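Local coordinates for flagellar motor switch protein FliG (Aquifex aeolicus, PDB 3HJL), which probably forms part of the rotor-mounted switch complex at the base of the flagellar basal body, which sets the direction of flagellar rotation, at residues E231-I243 and Q309-D321. Residues are numbered along the deposited sequence; the frame is centred on the assembly and turned at random.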
loop_
_atom_site.group_PDB
_atom_site.type_symbol
_atom_site.label_atom_id
_atom_site.label_comp_id
_atom_site.label_asym_id
_atom_site.label_seq_id
_atom_site.Cartn_x
_atom_site.Cartn_y
_atom_site.Cartn_z
ATOM N N GLU A 231 9.824 -5.123 22.786
ATOM C CA GLU A 231 10.142 -6.532 22.992
ATOM C C GLU A 231 11.161 -7.064 21.988
ATOM O O GLU A 231 12.065 -7.797 22.373
ATOM C CB GLU A 231 8.860 -7.381 22.984
ATOM C CG GLU A 231 9.051 -8.915 23.051
ATOM C CD GLU A 231 9.699 -9.423 24.338
ATOM O OE1 GLU A 231 9.752 -10.660 24.505
ATOM O OE2 GLU A 231 10.132 -8.615 25.187
ATOM N N ARG A 232 11.012 -6.697 20.713
ATOM C CA ARG A 232 11.978 -7.099 19.681
ATOM C C ARG A 232 13.372 -6.532 19.947
ATOM O O ARG A 232 14.370 -7.191 19.647
ATOM C CB ARG A 232 11.491 -6.715 18.277
ATOM C CG ARG A 232 10.309 -7.561 17.810
ATOM C CD ARG A 232 9.909 -7.315 16.355
ATOM N NE ARG A 232 9.845 -5.889 15.999
ATOM C CZ ARG A 232 10.736 -5.219 15.254
ATOM N NH1 ARG A 232 11.808 -5.812 14.715
ATOM N NH2 ARG A 232 10.537 -3.922 15.017
ATOM N N ILE A 233 13.436 -5.328 20.527
ATOM C CA ILE A 233 14.708 -4.742 20.950
ATOM C C ILE A 233 15.312 -5.538 22.112
ATOM O O ILE A 233 16.495 -5.886 22.064
ATOM C CB ILE A 233 14.571 -3.247 21.367
ATOM C CG1 ILE A 233 14.217 -2.371 20.161
ATOM C CG2 ILE A 233 15.880 -2.735 21.969
ATOM C CD1 ILE A 233 13.741 -0.985 20.542
ATOM N N ARG A 234 14.495 -5.846 23.129
ATOM C CA ARG A 234 14.963 -6.587 24.320
ATOM C C ARG A 234 15.475 -7.989 23.984
ATOM O O ARG A 234 16.394 -8.475 24.632
ATOM C CB ARG A 234 13.871 -6.703 25.393
ATOM C CG ARG A 234 13.308 -5.380 25.908
ATOM C CD ARG A 234 12.498 -5.573 27.190
ATOM N NE ARG A 234 13.177 -4.971 28.345
ATOM C CZ ARG A 234 12.955 -3.738 28.823
ATOM N NH1 ARG A 234 12.020 -2.926 28.298
ATOM N NH2 ARG A 234 13.664 -3.310 29.861
ATOM N N GLU A 235 14.838 -8.649 23.015
ATOM C CA GLU A 235 15.310 -9.942 22.488
ATOM C C GLU A 235 16.760 -9.858 21.980
ATOM O O GLU A 235 17.554 -10.770 22.203
ATOM C CB GLU A 235 14.394 -10.425 21.357
ATOM C CG GLU A 235 13.036 -10.943 21.842
ATOM C CD GLU A 235 12.079 -11.303 20.703
ATOM O OE1 GLU A 235 12.406 -11.037 19.520
ATOM O OE2 GLU A 235 10.992 -11.857 21.001
ATOM N N LYS A 236 17.099 -8.750 21.334
ATOM C CA LYS A 236 18.458 -8.519 20.844
ATOM C C LYS A 236 19.444 -8.060 21.928
ATOM O O LYS A 236 20.661 -8.179 21.729
ATOM C CB LYS A 236 18.437 -7.500 19.705
ATOM C CG LYS A 236 17.592 -7.913 18.497
ATOM C CD LYS A 236 18.146 -9.134 17.808
ATOM C CE LYS A 236 17.467 -9.366 16.489
ATOM N NZ LYS A 236 18.012 -10.580 15.843
ATOM N N MET A 237 18.933 -7.521 23.046
ATOM C CA MET A 237 19.781 -7.071 24.177
ATOM C C MET A 237 20.434 -8.229 24.938
ATOM O O MET A 237 21.521 -8.064 25.497
ATOM C CB MET A 237 18.996 -6.169 25.141
ATOM C CG MET A 237 18.720 -4.758 24.592
ATOM S SD MET A 237 17.536 -3.805 25.583
ATOM C CE MET A 237 18.348 -3.755 27.180
ATOM N N PHE A 238 19.738 -9.365 25.028
ATOM C CA PHE A 238 20.356 -10.603 25.513
ATOM C C PHE A 238 20.003 -11.758 24.578
ATOM O O PHE A 238 18.810 -12.172 24.473
ATOM C CB PHE A 238 19.971 -10.956 26.955
ATOM C CG PHE A 238 20.879 -12.000 27.569
ATOM C CD1 PHE A 238 22.014 -11.615 28.276
ATOM C CD2 PHE A 238 20.662 -13.353 27.342
ATOM C CE1 PHE A 238 22.887 -12.558 28.786
ATOM C CE2 PHE A 238 21.528 -14.305 27.850
ATOM C CZ PHE A 238 22.646 -13.906 28.576
ATOM N N THR A 239 21.054 -12.278 23.924
ATOM C CA THR A 239 20.945 -13.367 22.960
ATOM C C THR A 239 21.561 -14.618 23.580
ATOM O O THR A 239 22.208 -14.546 24.632
ATOM C CB THR A 239 21.658 -12.996 21.611
ATOM O OG1 THR A 239 21.332 -13.960 20.604
ATOM C CG2 THR A 239 23.178 -12.928 21.769
ATOM N N PHE A 240 21.321 -15.768 22.957
ATOM C CA PHE A 240 21.867 -17.037 23.440
ATOM C C PHE A 240 23.407 -17.040 23.425
ATOM O O PHE A 240 24.043 -17.633 24.293
ATOM C CB PHE A 240 21.323 -18.204 22.610
ATOM C CG PHE A 240 21.577 -19.557 23.228
ATOM C CD1 PHE A 240 20.744 -20.046 24.220
ATOM C CD2 PHE A 240 22.643 -20.342 22.807
ATOM C CE1 PHE A 240 20.972 -21.288 24.793
ATOM C CE2 PHE A 240 22.871 -21.589 23.371
ATOM C CZ PHE A 240 22.039 -22.056 24.366
ATOM N N GLU A 241 23.995 -16.334 22.465
ATOM C CA GLU A 241 25.444 -16.206 22.368
ATOM C C GLU A 241 26.040 -15.459 23.580
ATOM O O GLU A 241 27.168 -15.750 23.982
ATOM C CB GLU A 241 25.825 -15.491 21.065
ATOM C CG GLU A 241 25.421 -16.233 19.763
ATOM C CD GLU A 241 26.276 -17.463 19.462
ATOM O OE1 GLU A 241 27.353 -17.308 18.844
ATOM O OE2 GLU A 241 25.826 -18.590 19.769
ATOM N N ASP A 242 25.254 -14.571 24.209
ATOM C CA ASP A 242 25.714 -13.799 25.390
ATOM C C ASP A 242 25.876 -14.641 26.665
ATOM O O ASP A 242 26.317 -14.129 27.692
ATOM C CB ASP A 242 24.774 -12.614 25.691
ATOM C CG ASP A 242 24.699 -11.615 24.554
ATOM O OD1 ASP A 242 25.761 -11.288 23.959
ATOM O OD2 ASP A 242 23.579 -11.109 24.291
ATOM N N ILE A 243 25.503 -15.918 26.613
ATOM C CA ILE A 243 25.782 -16.851 27.711
ATOM C C ILE A 243 27.306 -16.916 28.030
ATOM O O ILE A 243 27.692 -17.142 29.180
ATOM C CB ILE A 243 25.188 -18.261 27.407
ATOM C CG1 ILE A 243 23.652 -18.203 27.475
ATOM C CG2 ILE A 243 25.700 -19.293 28.405
ATOM C CD1 ILE A 243 22.940 -19.509 27.085
ATOM N N GLN A 309 16.406 -22.604 22.787
ATOM C CA GLN A 309 17.367 -21.513 23.010
ATOM C C GLN A 309 16.725 -20.235 23.563
ATOM O O GLN A 309 17.242 -19.659 24.527
ATOM C CB GLN A 309 18.169 -21.201 21.740
ATOM C CG GLN A 309 19.318 -22.179 21.514
ATOM C CD GLN A 309 20.208 -21.809 20.360
ATOM O OE1 GLN A 309 20.034 -20.770 19.732
ATOM N NE2 GLN A 309 21.189 -22.654 20.085
ATOM N N ARG A 310 15.592 -19.815 22.988
ATOM C CA ARG A 310 14.865 -18.643 23.511
ATOM C C ARG A 310 14.253 -18.898 24.891
ATOM O O ARG A 310 14.104 -17.961 25.670
ATOM C CB ARG A 310 13.805 -18.113 22.528
ATOM C CG ARG A 310 12.602 -19.012 22.267
ATOM C CD ARG A 310 11.585 -18.326 21.346
ATOM N NE ARG A 310 12.098 -18.170 19.972
ATOM C CZ ARG A 310 11.796 -18.937 18.911
ATOM N NH1 ARG A 310 10.927 -19.953 18.984
ATOM N NH2 ARG A 310 12.361 -18.662 17.732
ATOM N N GLN A 311 13.896 -20.155 25.179
ATOM C CA GLN A 311 13.384 -20.539 26.505
ATOM C C GLN A 311 14.459 -20.385 27.585
ATOM O O GLN A 311 14.182 -19.895 28.678
ATOM C CB GLN A 311 12.823 -21.970 26.499
ATOM C CG GLN A 311 11.403 -22.075 25.933
ATOM C CD GLN A 311 10.872 -23.507 25.876
ATOM O OE1 GLN A 311 11.611 -24.477 26.073
ATOM N NE2 GLN A 311 9.581 -23.640 25.598
ATOM N N VAL A 312 15.681 -20.804 27.269
ATOM C CA VAL A 312 16.826 -20.613 28.163
ATOM C C VAL A 312 17.086 -19.108 28.373
ATOM O O VAL A 312 17.348 -18.678 29.489
ATOM C CB VAL A 312 18.112 -21.291 27.596
ATOM C CG1 VAL A 312 19.332 -20.967 28.454
ATOM C CG2 VAL A 312 17.917 -22.805 27.475
ATOM N N VAL A 313 16.983 -18.325 27.293
ATOM C CA VAL A 313 17.145 -16.861 27.354
ATOM C C VAL A 313 16.050 -16.170 28.197
ATOM O O VAL A 313 16.352 -15.244 28.956
ATOM C CB VAL A 313 17.217 -16.237 25.927
ATOM C CG1 VAL A 313 17.162 -14.697 25.982
ATOM C CG2 VAL A 313 18.491 -16.707 25.207
ATOM N N ASN A 314 14.798 -16.626 28.075
ATOM C CA ASN A 314 13.693 -16.124 28.921
ATOM C C ASN A 314 14.003 -16.324 30.402
ATOM O O ASN A 314 13.732 -15.450 31.230
ATOM C CB ASN A 314 12.372 -16.855 28.617
ATOM C CG ASN A 314 11.778 -16.488 27.268
ATOM O OD1 ASN A 314 11.969 -15.387 26.768
ATOM N ND2 ASN A 314 11.018 -17.414 26.691
ATOM N N ILE A 315 14.521 -17.506 30.721
ATOM C CA ILE A 315 14.944 -17.843 32.075
ATOM C C ILE A 315 16.117 -16.961 32.504
ATOM O O ILE A 315 16.122 -16.440 33.618
ATOM C CB ILE A 315 15.321 -19.354 32.190
ATOM C CG1 ILE A 315 14.055 -20.210 32.110
ATOM C CG2 ILE A 315 16.073 -19.647 33.491
ATOM C CD1 ILE A 315 14.318 -21.653 31.858
ATOM N N ILE A 316 17.082 -16.772 31.605
ATOM C CA ILE A 316 18.255 -15.942 31.891
ATOM C C ILE A 316 17.891 -14.466 32.171
ATOM O O ILE A 316 18.507 -13.839 33.033
ATOM C CB ILE A 316 19.336 -16.069 30.785
ATOM C CG1 ILE A 316 20.028 -17.430 30.892
ATOM C CG2 ILE A 316 20.405 -14.992 30.940
ATOM C CD1 ILE A 316 20.924 -17.766 29.717
ATOM N N ARG A 317 16.868 -13.944 31.484
ATOM C CA ARG A 317 16.395 -12.562 31.706
ATOM C C ARG A 317 15.951 -12.301 33.145
ATOM O O ARG A 317 16.200 -11.225 33.687
ATOM C CB ARG A 317 15.206 -12.233 30.819
ATOM C CG ARG A 317 15.497 -11.978 29.353
ATOM C CD ARG A 317 14.447 -11.003 28.845
ATOM N NE ARG A 317 14.125 -11.151 27.440
ATOM C CZ ARG A 317 13.120 -10.508 26.838
ATOM N NH1 ARG A 317 12.346 -9.640 27.510
ATOM N NH2 ARG A 317 12.893 -10.723 25.550
ATOM N N LYS A 318 15.205 -13.247 33.712
ATOM C CA LYS A 318 14.787 -13.183 35.118
ATOM C C LYS A 318 15.981 -13.122 36.087
ATOM O O LYS A 318 15.892 -12.482 37.129
ATOM C CB LYS A 318 13.898 -14.380 35.465
ATOM C CG LYS A 318 12.483 -14.293 34.906
ATOM C CD LYS A 318 11.754 -15.633 35.050
ATOM C CE LYS A 318 10.247 -15.456 35.248
ATOM N NZ LYS A 318 9.903 -15.053 36.650
ATOM N N MET A 319 17.093 -13.772 35.726
ATOM C CA MET A 319 18.336 -13.722 36.526
ATOM C C MET A 319 18.887 -12.292 36.491
ATOM O O MET A 319 19.354 -11.777 37.503
ATOM C CB MET A 319 19.439 -14.669 35.994
ATOM C CG MET A 319 19.006 -16.031 35.457
ATOM S SD MET A 319 18.240 -17.148 36.617
ATOM C CE MET A 319 19.684 -17.745 37.478
ATOM N N ILE A 320 18.832 -11.670 35.312
ATOM C CA ILE A 320 19.255 -10.275 35.132
ATOM C C ILE A 320 18.303 -9.312 35.878
ATOM O O ILE A 320 18.742 -8.297 36.421
ATOM C CB ILE A 320 19.360 -9.894 33.620
ATOM C CG1 ILE A 320 20.394 -10.781 32.907
ATOM C CG2 ILE A 320 19.756 -8.425 33.454
ATOM C CD1 ILE A 320 20.597 -10.439 31.439
ATOM N N ASP A 321 17.019 -9.673 35.945
ATOM C CA ASP A 321 16.014 -8.912 36.707
ATOM C C ASP A 321 16.043 -9.193 38.227
ATOM O O ASP A 321 15.337 -8.523 38.981
ATOM C CB ASP A 321 14.599 -9.223 36.188
ATOM C CG ASP A 321 14.405 -8.856 34.722
ATOM O OD1 ASP A 321 15.349 -8.343 34.086
ATOM O OD2 ASP A 321 13.299 -9.106 34.199
#
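Both carboxylate oxygens of Glu231 face the guanidinium group of Arg317 in a loose salt bridge, its nearest pair being Glu231 OE1 and Arg317 NH2 at 3.3 Å. All three of its hydrogen bonds are weak, and the two planar groups are turned 49° from each other. An extended chain from CG to NE carries the Arg317 guanidinium across to helix 231-237, where CB of Arg234 lies over one face and CG of Glu235 meets the edge. The guanidinium of Arg234 turns instead to Glu216 and Glu230, while the carboxylate of Glu235 would probably add a longer-range attraction for Arg317.

In the all-helical C-terminal domain of FliG, helix 231-237 runs almost perpendicular to helix 309-320, with 11.3 Å between their axes, and the chain leaving it drops two phenylalanines against the latter. Phe238, the first residue to leave helical geometry, has CG anti to its own nitrogen (chi1 -165°), which brings the ring to Ile316, whose CG2 sits over a face 3.4 Å from Phe238 CE2. Val313 CG1 meets the ring edge and Ile320 CD1 approaches obliquely. The turn that follows is tied by a nearly straight bond from Thr239 N to Asp242 OD2, 2.8 Å long.

Phe240 is sandwiched: Gln309 CG stands 3.6 Å from the ring centroid in a CH-pi contact, the Gln309 amide stacks almost parallel to the ring, and Ile243 CD1 lies against the opposite face. An alanine here would remove that ring, and the Gln309 side chain would probably lose its flat support despite the hydrogen bond from NE2 to Ala266 O. Ile243 CG1 also packs 3.6 Å from Ile316 CD1, with helix 272-279 contributing Ile274 and Phe278 to the surroundings of Ile243.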